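Local coordinates for protein Poly(Beta-D-mannuronate) lyase (Pseudopedobacter saltans, PDB 7O79) that probably cleaves alginate, a poly(beta-D-mannuronate)-containing polysaccharide, as a parallel beta-helix lyase of polysaccharide lyase family 6, at residues M59-S65 against L79-L85; A104-P110 against S133-N139; S67-L73 against Q92-C98; D163-T167 against E201-G207. The contacts are given in a common frame with arbitrary orientation. Residues are numbered along the deposited sequence.

From the N terminus, M59-S65 pairs with L79-L85 (contact 1), and before that loop closes, S67-L73 starts the one that Q92-C98 ends: contacts 1 and 3 cross, their segments alternating along the chain. They join successive coils of the parallel beta-helix at two places on its circumference, with centres about 20 Å apart. After contact 3 has closed, contact 2 (A104-P110 with S133-N139) closes a further coil, and contact 4 (D163-T167 with E201-G207) a later one, toward the middle of the chain. Contact 1 meets contact 2 through neighbouring strands 73-83 and 99-106, F80 lying beside A104 and V106. Contact 2 in turn touches contact 4, where the backbone O of K137 packs on I164 and P165.

Contact 1 of 4, residues M59-S65 against L79-L85; sequences MLSGESS and LFKDGSL
M59, F80 and L85 bury the largest areas here, around two parallel strands (59-62 and 79-81) whose axes approach to 4.6 Å at 27°. M59 bridges L79 and L60 bridges F80, with CA-CA distances of 4.8 Å; a beta bulge then shifts the register by one, so that G62 faces G83. Hydrogen bonds run L60 N to L79 O (2.8 Å), K81 N to L60 O (3.2 Å), G62 N to D82 O (3.1 Å) and S84 N to G62 O (3.1 Å). M59 (t, t, m) sets CE 4.1 Å from L79 CD2 and 3.6 Å from K81 CD. On the other face F80 (chi1 m) takes L60 CD1 over its ring, a CH-pi contact 4.1 Å from the centroid. L85 (m, t) brings CD2 to 3.3 Å from S64 O. G83 must lack a side chain: a CB would collide with G62 O. D82 (59/44) turns the corner between faces, and the parallel pairing before it is that of stacked coils in a beta-helix.

Contact 2 of 4, residues A104-P110 against S133-N139; sequences AIVDFNP and SFKGKNN
Strands 104-106 and 133-135 run parallel at 7°, their axes 4.7 Å apart, in an unshifted register: A104 beside S133, I105 beside F134 and V106 beside K135. Hydrogen bonds link I105 N to S133 O (2.9 Å), K135 N to I105 O (3.0 Å) and D107 N to K135 O (2.8 Å). Both segments then turn with positive phi, at D107 (38/42) and G136 (91/9). A CB on G136 would strike D107 OD1, which already lies 3.3 Å from G136 CA. Beyond the turn N109 (chi1 m) ties the loops together: its ND2 donates to G136 O (2.7 Å), while its OD1 accepts from N138 N (3.1 Å). I105 (m, t) rests CD1 against the edge of the F134 ring, 3.8 Å from CE1. A104 also hydrogen-bonds through its backbone to L78 and F80, F134 meets the F161 ring, and W119 of strand 118-122 contacts I105 and N109; the pair is thus flanked by strands 73-83 and 155-162 in the same sheet.

Contact 3 of 4, residues S67-L73 against Q92-C98; sequences SFDAPYL and QFNSDYC
Two phenylalanines at equivalent positions of successive coils, F68 and F93, form an offset stack with centroids 4.6 Å apart and planes at 7°, both chi1 m. They sit on one face of the short parallel strands 67-68 and 92-93, with S67 opposite Q92 on the other. F68 N donates to Q92 O (2.8 Å) and N94 N to F68 O (2.9 Å); the matched register runs on through D69-N94, A70-S95 and P71-D96. N94 (m) gives ND2 to D69 OD1 at 2.9 Å, and a water joins S67 OG (2.8 Å) to N94 ND2 (3.0 Å). Y72 and Y97 turn with positive phi (near 60/40); Y72 N donates to D96 O (3.3 Å). C98 CB lies 3.5 Å from F68 CD2; C98 SG accepts a weak hydrogen bond from L73 N (3.6 Å). F93 also stacks on F122, extending the pile to a third coil. Coils of the beta-helix are thus held by ring stacking on one face, and by the polar D69-N94 bond and water on the S67/Q92 side.

Contact 4 of 4, residues D163-T167 against E201-G207; sequences DIPYT and ERAHGEG
Backbone hydrogen bonds dominate: D163 N to E201 O (3.0 Å), I164 N to R202 O (3.0 Å), G205 N to I164 O (3.1 Å) and T167 N to G205 O (3.1 Å). The segments keep step in parallel, D163 beside R202 and I164 beside A203, then skip P165 so that Y166 faces G205 and T167 faces E206. D163 (51/62) and R202 (47/42), following strands 155-162 and 194-201, turn with positive phi at equivalent corners of successive beta-helix coils. A203 centres an inverse gamma turn, and H204-G207 forms a type II' beta turn closed by G207 N to H204 O (3.0 Å). CA-H...O contacts add Y166 CA to G205 O (3.3 Å) and E206 CA to T167 O (3.3 Å). Among apolar contacts, I164 (m, m) lays CG1 3.9 Å from A203 CB. Y166 (chi1 t) packs CB 3.6 Å from H204 CB and CE1 3.8 Å from G207 CA, where a CB would clash. H204 ND1 also bonds to K229 N, and E206 OE2 to G171 N and R172 N.

Contact 1 of 4, residues M59-S65 against L79-L85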
# COMPACT_ATOMS: atom_id res chain seq x y z
N MET A 59 -23.88 3.47 -14.48
CA MET A 59 -23.51 4.19 -13.26
C MET A 59 -24.33 3.63 -12.09
O MET A 59 -25.56 3.75 -12.06
CB MET A 59 -23.70 5.70 -13.41
CG MET A 59 -23.39 6.48 -12.13
SD MET A 59 -24.04 8.15 -12.07
CE MET A 59 -22.94 9.01 -13.16
N LEU A 60 -23.63 3.01 -11.15
CA LEU A 60 -24.23 2.45 -9.95
C LEU A 60 -24.22 3.53 -8.86
O LEU A 60 -23.15 3.98 -8.44
CB LEU A 60 -23.46 1.20 -9.51
CG LEU A 60 -23.79 -0.02 -10.37
CD1 LEU A 60 -22.64 -0.99 -10.48
CD2 LEU A 60 -25.01 -0.72 -9.77
N SER A 61 -25.41 3.94 -8.41
CA SER A 61 -25.58 5.13 -7.58
C SER A 61 -26.36 4.76 -6.31
O SER A 61 -26.73 3.60 -6.10
CB SER A 61 -26.30 6.22 -8.38
OG SER A 61 -27.60 5.77 -8.74
N GLY A 62 -26.62 5.76 -5.47
CA GLY A 62 -27.27 5.46 -4.20
C GLY A 62 -26.38 4.53 -3.40
O GLY A 62 -25.16 4.55 -3.53
N GLU A 63 -26.99 3.68 -2.58
CA GLU A 63 -26.19 2.65 -1.93
C GLU A 63 -26.09 1.42 -2.82
O GLU A 63 -26.79 0.41 -2.66
CB GLU A 63 -26.67 2.32 -0.53
CG GLU A 63 -26.38 3.52 0.31
CD GLU A 63 -26.71 3.38 1.73
OE1 GLU A 63 -27.28 2.33 2.06
OE2 GLU A 63 -26.28 4.26 2.50
N SER A 64 -25.17 1.52 -3.77
CA SER A 64 -24.76 0.43 -4.63
C SER A 64 -23.42 -0.13 -4.16
O SER A 64 -22.60 0.59 -3.59
CB SER A 64 -24.65 0.90 -6.08
OG SER A 64 -25.94 1.21 -6.55
N SER A 65 -23.21 -1.42 -4.41
CA SER A 65 -22.00 -2.11 -3.98
C SER A 65 -21.92 -3.40 -4.77
O SER A 65 -22.90 -3.82 -5.40
CB SER A 65 -22.02 -2.38 -2.47
OG SER A 65 -23.12 -3.21 -2.15
N LEU A 79 -19.10 1.95 -13.26
CA LEU A 79 -18.80 3.23 -12.63
C LEU A 79 -19.67 3.35 -11.38
O LEU A 79 -20.89 3.18 -11.45
CB LEU A 79 -19.05 4.41 -13.58
CG LEU A 79 -19.11 5.83 -12.97
CD1 LEU A 79 -17.77 6.33 -12.42
CD2 LEU A 79 -19.62 6.83 -14.01
N PHE A 80 -19.02 3.61 -10.24
CA PHE A 80 -19.71 3.90 -8.99
C PHE A 80 -19.60 5.40 -8.74
O PHE A 80 -18.49 5.93 -8.58
CB PHE A 80 -19.11 3.11 -7.83
CG PHE A 80 -19.40 1.64 -7.88
CD1 PHE A 80 -18.65 0.81 -8.70
CD2 PHE A 80 -20.42 1.10 -7.13
CE1 PHE A 80 -18.91 -0.55 -8.76
CE2 PHE A 80 -20.69 -0.27 -7.19
CZ PHE A 80 -19.92 -1.09 -8.01
N LYS A 81 -20.74 6.07 -8.71
CA LYS A 81 -20.76 7.53 -8.70
C LYS A 81 -22.15 7.98 -8.28
O LYS A 81 -23.13 7.24 -8.46
CB LYS A 81 -20.37 8.09 -10.08
CG LYS A 81 -20.31 9.62 -10.21
CD LYS A 81 -19.81 9.98 -11.60
CE LYS A 81 -19.88 11.47 -11.90
NZ LYS A 81 -18.97 12.30 -11.07
N ASP A 82 -22.23 9.16 -7.67
CA ASP A 82 -23.50 9.69 -7.16
C ASP A 82 -24.11 8.75 -6.13
O ASP A 82 -25.32 8.49 -6.14
CB ASP A 82 -24.48 9.98 -8.29
CG ASP A 82 -23.94 10.99 -9.28
OD1 ASP A 82 -22.96 11.69 -8.92
OD2 ASP A 82 -24.48 11.10 -10.41
N GLY A 83 -23.28 8.24 -5.23
CA GLY A 83 -23.75 7.27 -4.26
C GLY A 83 -22.82 7.23 -3.08
O GLY A 83 -21.79 7.91 -3.06
N SER A 84 -23.19 6.44 -2.09
CA SER A 84 -22.36 6.31 -0.89
C SER A 84 -22.88 5.10 -0.13
O SER A 84 -23.86 4.49 -0.53
CB SER A 84 -22.41 7.57 -0.02
OG SER A 84 -23.70 7.76 0.52
N LEU A 85 -22.20 4.76 0.95
CA LEU A 85 -22.57 3.65 1.79
C LEU A 85 -22.56 4.12 3.23
O LEU A 85 -22.19 5.26 3.53
CB LEU A 85 -21.61 2.46 1.63
CG LEU A 85 -21.40 1.91 0.22
CD1 LEU A 85 -20.31 0.83 0.25
CD2 LEU A 85 -22.70 1.38 -0.40

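Contact 2 of 4, residues A104-P110 against S133-N139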
# COMPACT_ATOMS: atom_id res chain seq x y z
N ALA A 104 -14.37 2.34 -12.40
CA ALA A 104 -13.99 3.54 -11.68
C ALA A 104 -14.94 3.78 -10.52
O ALA A 104 -16.11 3.39 -10.56
CB ALA A 104 -13.97 4.78 -12.59
N ILE A 105 -14.41 4.40 -9.47
CA ILE A 105 -15.19 4.88 -8.33
C ILE A 105 -14.87 6.36 -8.21
O ILE A 105 -13.70 6.73 -8.08
CB ILE A 105 -14.84 4.14 -7.03
CG1 ILE A 105 -15.09 2.65 -7.16
CG2 ILE A 105 -15.69 4.68 -5.90
CD1 ILE A 105 -14.75 1.88 -5.88
N VAL A 106 -15.90 7.20 -8.27
CA VAL A 106 -15.70 8.65 -8.38
C VAL A 106 -16.50 9.34 -7.28
O VAL A 106 -17.72 9.20 -7.22
CB VAL A 106 -16.11 9.17 -9.77
CG1 VAL A 106 -16.04 10.69 -9.84
CG2 VAL A 106 -15.25 8.54 -10.86
N ASP A 107 -15.80 10.09 -6.42
CA ASP A 107 -16.40 10.84 -5.31
C ASP A 107 -17.56 10.14 -4.62
O ASP A 107 -18.56 10.77 -4.27
CB ASP A 107 -16.86 12.23 -5.78
CG ASP A 107 -15.76 13.01 -6.43
OD1 ASP A 107 -14.61 12.92 -5.93
OD2 ASP A 107 -16.02 13.71 -7.43
N PHE A 108 -17.42 8.83 -4.40
CA PHE A 108 -18.49 7.98 -3.87
C PHE A 108 -18.58 8.09 -2.34
O PHE A 108 -18.52 7.09 -1.61
CB PHE A 108 -18.25 6.55 -4.31
CG PHE A 108 -19.49 5.70 -4.37
CD1 PHE A 108 -20.39 5.83 -5.41
CD2 PHE A 108 -19.71 4.74 -3.39
CE1 PHE A 108 -21.53 5.02 -5.47
CE2 PHE A 108 -20.84 3.92 -3.43
CZ PHE A 108 -21.76 4.06 -4.48
N ASN A 109 -18.78 9.33 -1.87
CA ASN A 109 -18.51 9.72 -0.50
C ASN A 109 -19.78 9.94 0.33
O ASN A 109 -20.79 10.44 -0.18
CB ASN A 109 -17.65 10.99 -0.46
CG ASN A 109 -16.28 10.77 -1.08
OD1 ASN A 109 -15.65 9.74 -0.84
ND2 ASN A 109 -15.81 11.75 -1.85
N PRO A 110 -19.74 9.60 1.61
CA PRO A 110 -20.85 9.90 2.51
C PRO A 110 -20.76 11.35 2.96
O PRO A 110 -19.84 12.08 2.58
CB PRO A 110 -20.61 8.93 3.67
CG PRO A 110 -19.09 8.92 3.76
CD PRO A 110 -18.58 9.04 2.34
N SER A 133 -9.88 2.97 -11.77
CA SER A 133 -9.59 4.35 -11.38
C SER A 133 -10.39 4.72 -10.14
O SER A 133 -11.56 4.35 -10.01
CB SER A 133 -9.92 5.36 -12.49
OG SER A 133 -9.07 5.19 -13.61
N PHE A 134 -9.75 5.48 -9.25
CA PHE A 134 -10.32 5.84 -7.96
C PHE A 134 -10.03 7.30 -7.67
O PHE A 134 -8.86 7.71 -7.63
CB PHE A 134 -9.76 4.92 -6.86
CG PHE A 134 -9.88 3.46 -7.18
CD1 PHE A 134 -11.04 2.77 -6.88
CD2 PHE A 134 -8.87 2.79 -7.86
CE1 PHE A 134 -11.19 1.44 -7.18
CE2 PHE A 134 -9.00 1.45 -8.18
CZ PHE A 134 -10.17 0.77 -7.83
N LYS A 135 -11.08 8.09 -7.47
CA LYS A 135 -10.92 9.53 -7.33
C LYS A 135 -11.80 10.07 -6.22
O LYS A 135 -13.01 9.85 -6.22
CB LYS A 135 -11.25 10.24 -8.64
CG LYS A 135 -11.07 11.75 -8.52
CD LYS A 135 -11.38 12.49 -9.81
CE LYS A 135 -11.09 13.98 -9.66
NZ LYS A 135 -12.01 14.60 -8.68
N GLY A 136 -11.19 10.80 -5.28
CA GLY A 136 -11.95 11.64 -4.38
C GLY A 136 -12.41 11.04 -3.06
O GLY A 136 -13.18 11.70 -2.35
N LYS A 137 -11.97 9.84 -2.70
CA LYS A 137 -12.42 9.27 -1.43
C LYS A 137 -12.05 10.19 -0.27
O LYS A 137 -10.91 10.66 -0.17
CB LYS A 137 -11.82 7.88 -1.21
CG LYS A 137 -12.39 7.19 0.02
CD LYS A 137 -11.64 5.90 0.35
CE LYS A 137 -12.54 4.96 1.11
NZ LYS A 137 -12.47 5.23 2.59
N ASN A 138 -13.02 10.47 0.61
CA ASN A 138 -12.79 11.49 1.62
C ASN A 138 -13.20 11.06 3.03
O ASN A 138 -13.16 11.88 3.94
CB ASN A 138 -13.49 12.80 1.22
CG ASN A 138 -15.01 12.74 1.37
OD1 ASN A 138 -15.58 11.72 1.73
ND2 ASN A 138 -15.66 13.88 1.13
N ASN A 139 -13.54 9.79 3.23
CA ASN A 139 -13.98 9.29 4.53
C ASN A 139 -12.96 8.32 5.11
O ASN A 139 -11.99 7.91 4.46
CB ASN A 139 -15.34 8.59 4.42
CG ASN A 139 -15.32 7.40 3.47
OD1 ASN A 139 -14.51 7.34 2.54
ND2 ASN A 139 -16.21 6.43 3.71

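Contact 3 of 4, residues S67-L73 against Q92-C98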
# COMPACT_ATOMS: atom_id res chain seq x y z
N SER A 67 -20.07 -7.44 -4.53
CA SER A 67 -19.41 -8.49 -3.77
C SER A 67 -19.16 -9.68 -4.68
O SER A 67 -20.10 -10.22 -5.28
CB SER A 67 -20.26 -8.93 -2.57
OG SER A 67 -20.41 -7.86 -1.66
N PHE A 68 -17.90 -10.10 -4.79
CA PHE A 68 -17.53 -11.33 -5.49
C PHE A 68 -17.67 -12.47 -4.48
O PHE A 68 -16.85 -12.58 -3.57
CB PHE A 68 -16.10 -11.28 -6.00
CG PHE A 68 -15.84 -10.25 -7.08
CD1 PHE A 68 -15.51 -8.95 -6.76
CD2 PHE A 68 -15.88 -10.61 -8.42
CE1 PHE A 68 -15.24 -8.01 -7.75
CE2 PHE A 68 -15.61 -9.68 -9.41
CZ PHE A 68 -15.29 -8.37 -9.07
N ASP A 69 -18.69 -13.32 -4.62
CA ASP A 69 -18.97 -14.33 -3.60
C ASP A 69 -18.90 -15.75 -4.14
O ASP A 69 -19.48 -16.66 -3.53
CB ASP A 69 -20.33 -14.10 -2.94
CG ASP A 69 -20.45 -12.71 -2.31
OD1 ASP A 69 -19.42 -12.15 -1.87
OD2 ASP A 69 -21.58 -12.19 -2.25
N ALA A 70 -18.24 -15.96 -5.28
CA ALA A 70 -17.94 -17.28 -5.81
C ALA A 70 -16.73 -17.15 -6.74
O ALA A 70 -16.43 -16.05 -7.21
CB ALA A 70 -19.14 -17.89 -6.55
N PRO A 71 -15.99 -18.24 -6.97
CA PRO A 71 -14.71 -18.11 -7.69
C PRO A 71 -14.90 -17.94 -9.19
O PRO A 71 -15.95 -18.25 -9.76
CB PRO A 71 -13.98 -19.42 -7.37
CG PRO A 71 -15.09 -20.40 -7.13
CD PRO A 71 -16.18 -19.60 -6.44
N TYR A 72 -13.84 -17.43 -9.82
CA TYR A 72 -13.72 -17.29 -11.28
C TYR A 72 -14.78 -16.37 -11.87
O TYR A 72 -15.35 -16.66 -12.93
CB TYR A 72 -13.74 -18.65 -11.98
CG TYR A 72 -13.01 -19.73 -11.23
CD1 TYR A 72 -11.64 -19.62 -10.99
CD2 TYR A 72 -13.67 -20.86 -10.76
CE1 TYR A 72 -10.95 -20.60 -10.30
CE2 TYR A 72 -12.99 -21.85 -10.08
CZ TYR A 72 -11.62 -21.71 -9.85
OH TYR A 72 -10.95 -22.69 -9.17
N LEU A 73 -15.00 -15.23 -11.22
CA LEU A 73 -15.94 -14.23 -11.68
C LEU A 73 -15.21 -12.95 -12.06
O LEU A 73 -14.30 -12.51 -11.37
CB LEU A 73 -16.99 -13.92 -10.60
CG LEU A 73 -17.82 -15.12 -10.13
CD1 LEU A 73 -18.86 -14.68 -9.12
CD2 LEU A 73 -18.47 -15.79 -11.34
N GLN A 92 -16.04 -5.76 -2.90
CA GLN A 92 -15.48 -6.73 -1.97
C GLN A 92 -15.19 -8.07 -2.65
O GLN A 92 -16.07 -8.64 -3.30
CB GLN A 92 -16.41 -6.92 -0.77
CG GLN A 92 -15.77 -7.70 0.37
CD GLN A 92 -16.41 -7.43 1.72
OE1 GLN A 92 -16.94 -6.35 1.97
NE2 GLN A 92 -16.38 -8.44 2.59
N PHE A 93 -13.95 -8.54 -2.51
CA PHE A 93 -13.52 -9.85 -3.03
C PHE A 93 -13.66 -10.85 -1.89
O PHE A 93 -12.79 -10.93 -1.02
CB PHE A 93 -12.08 -9.81 -3.53
CG PHE A 93 -11.87 -8.98 -4.80
CD1 PHE A 93 -11.67 -7.61 -4.72
CD2 PHE A 93 -11.83 -9.59 -6.05
CE1 PHE A 93 -11.46 -6.84 -5.87
CE2 PHE A 93 -11.61 -8.83 -7.22
CZ PHE A 93 -11.42 -7.46 -7.13
N ASN A 94 -14.74 -11.64 -1.90
CA ASN A 94 -14.99 -12.62 -0.85
C ASN A 94 -14.64 -14.05 -1.25
O ASN A 94 -14.92 -14.97 -0.48
CB ASN A 94 -16.45 -12.58 -0.40
CG ASN A 94 -16.77 -11.35 0.41
OD1 ASN A 94 -16.03 -11.00 1.33
ND2 ASN A 94 -17.89 -10.69 0.10
N SER A 95 -14.04 -14.25 -2.42
CA SER A 95 -13.81 -15.59 -2.95
C SER A 95 -12.43 -15.60 -3.59
O SER A 95 -11.59 -14.75 -3.29
CB SER A 95 -14.94 -15.99 -3.91
OG SER A 95 -14.91 -17.37 -4.19
N ASP A 96 -12.18 -16.54 -4.50
CA ASP A 96 -10.86 -16.73 -5.08
C ASP A 96 -10.88 -16.57 -6.59
O ASP A 96 -11.88 -16.85 -7.25
CB ASP A 96 -10.25 -18.11 -4.77
CG ASP A 96 -10.33 -18.48 -3.30
OD1 ASP A 96 -10.23 -17.58 -2.43
OD2 ASP A 96 -10.41 -19.69 -3.03
N TYR A 97 -9.76 -16.08 -7.13
CA TYR A 97 -9.54 -16.01 -8.57
C TYR A 97 -10.64 -15.21 -9.28
O TYR A 97 -11.12 -15.60 -10.34
CB TYR A 97 -9.41 -17.41 -9.18
CG TYR A 97 -8.02 -17.99 -9.03
CD1 TYR A 97 -6.98 -17.53 -9.83
CD2 TYR A 97 -7.75 -19.00 -8.11
CE1 TYR A 97 -5.70 -18.05 -9.71
CE2 TYR A 97 -6.48 -19.53 -7.98
CZ TYR A 97 -5.46 -19.05 -8.80
OH TYR A 97 -4.17 -19.54 -8.70
N CYS A 98 -11.05 -14.10 -8.67
CA CYS A 98 -11.93 -13.16 -9.36
C CYS A 98 -11.13 -11.97 -9.87
O CYS A 98 -9.98 -11.75 -9.48
CB CYS A 98 -13.07 -12.70 -8.44
SG CYS A 98 -14.14 -14.05 -7.91
O HOH W 1 -19.77 -8.55 0.99

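Contact 4 of 4, residues D163-T167 against E201-G207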
# COMPACT_ATOMS: atom_id res chain seq x y z
N ASP A 163 -6.39 12.40 -6.49
CA ASP A 163 -7.08 13.42 -5.70
C ASP A 163 -7.83 12.80 -4.53
O ASP A 163 -9.06 12.87 -4.43
CB ASP A 163 -8.04 14.26 -6.55
CG ASP A 163 -7.35 14.97 -7.71
OD1 ASP A 163 -6.18 15.37 -7.58
OD2 ASP A 163 -8.01 15.16 -8.74
N ILE A 164 -7.08 12.18 -3.64
CA ILE A 164 -7.66 11.66 -2.41
C ILE A 164 -7.44 12.78 -1.40
O ILE A 164 -6.29 12.99 -0.95
CB ILE A 164 -7.01 10.33 -1.99
CG1 ILE A 164 -7.01 9.33 -3.16
CG2 ILE A 164 -7.73 9.76 -0.75
CD1 ILE A 164 -8.36 9.01 -3.77
N PRO A 165 -8.46 13.57 -1.06
CA PRO A 165 -8.22 14.79 -0.29
C PRO A 165 -7.57 14.52 1.07
O PRO A 165 -7.84 13.52 1.74
CB PRO A 165 -9.61 15.41 -0.14
CG PRO A 165 -10.57 14.33 -0.42
CD PRO A 165 -9.89 13.38 -1.37
N TYR A 166 -6.68 15.43 1.45
CA TYR A 166 -5.88 15.28 2.65
C TYR A 166 -6.68 15.66 3.89
O TYR A 166 -7.25 16.75 3.95
CB TYR A 166 -4.65 16.16 2.55
CG TYR A 166 -3.87 16.33 3.84
CD1 TYR A 166 -3.36 15.22 4.51
CD2 TYR A 166 -3.59 17.60 4.35
CE1 TYR A 166 -2.62 15.35 5.68
CE2 TYR A 166 -2.85 17.75 5.52
CZ TYR A 166 -2.36 16.63 6.17
OH TYR A 166 -1.61 16.77 7.31
N THR A 167 -6.74 14.75 4.87
CA THR A 167 -7.11 15.10 6.26
C THR A 167 -6.21 14.22 7.12
O THR A 167 -6.09 13.01 6.86
CB THR A 167 -8.58 14.89 6.64
OG1 THR A 167 -8.85 13.48 6.79
CG2 THR A 167 -9.55 15.50 5.61
N GLU A 201 -1.59 10.12 -7.84
CA GLU A 201 -1.43 11.54 -8.02
C GLU A 201 -2.25 12.29 -7.00
O GLU A 201 -3.44 12.26 -7.05
CB GLU A 201 -1.84 11.93 -9.41
CG GLU A 201 -1.59 13.37 -9.76
CD GLU A 201 -0.90 13.49 -11.08
OE1 GLU A 201 -0.89 12.51 -11.83
OE2 GLU A 201 -0.37 14.58 -11.37
N ARG A 202 -1.59 13.06 -6.16
CA ARG A 202 -2.24 13.75 -5.06
C ARG A 202 -3.18 12.83 -4.28
O ARG A 202 -4.24 13.21 -3.90
CB ARG A 202 -2.91 15.04 -5.53
CG ARG A 202 -1.88 16.09 -5.85
CD ARG A 202 -2.30 17.06 -6.93
NE ARG A 202 -1.41 18.22 -6.94
CZ ARG A 202 -0.38 18.43 -7.75
NH1 ARG A 202 -0.04 17.58 -8.69
NH2 ARG A 202 0.31 19.52 -7.62
N ALA A 203 -2.74 11.60 -4.04
CA ALA A 203 -3.51 10.58 -3.34
C ALA A 203 -3.27 10.66 -1.84
O ALA A 203 -2.94 9.67 -1.17
CB ALA A 203 -3.17 9.19 -3.88
N HIS A 204 -3.45 11.87 -1.30
CA HIS A 204 -3.00 12.18 0.06
C HIS A 204 -3.63 11.25 1.09
O HIS A 204 -2.92 10.59 1.85
CB HIS A 204 -3.32 13.64 0.42
CG HIS A 204 -2.80 14.63 -0.57
ND1 HIS A 204 -1.56 14.52 -1.16
CD2 HIS A 204 -3.34 15.78 -1.05
CE1 HIS A 204 -1.36 15.54 -1.98
NE2 HIS A 204 -2.43 16.32 -1.93
N GLY A 205 -4.96 11.24 1.17
CA GLY A 205 -5.61 10.55 2.26
C GLY A 205 -5.14 11.11 3.59
O GLY A 205 -5.14 12.32 3.82
N GLU A 206 -4.67 10.22 4.47
CA GLU A 206 -4.17 10.61 5.79
C GLU A 206 -2.86 11.38 5.74
O GLU A 206 -2.49 11.97 6.77
CB GLU A 206 -3.99 9.37 6.67
CG GLU A 206 -2.85 8.45 6.20
CD GLU A 206 -2.73 7.20 7.04
OE1 GLU A 206 -1.59 6.75 7.29
OE2 GLU A 206 -3.78 6.66 7.45
N GLY A 207 -2.15 11.40 4.62
CA GLY A 207 -0.90 12.14 4.54
C GLY A 207 0.17 11.61 5.48
O GLY A 207 0.95 12.39 6.04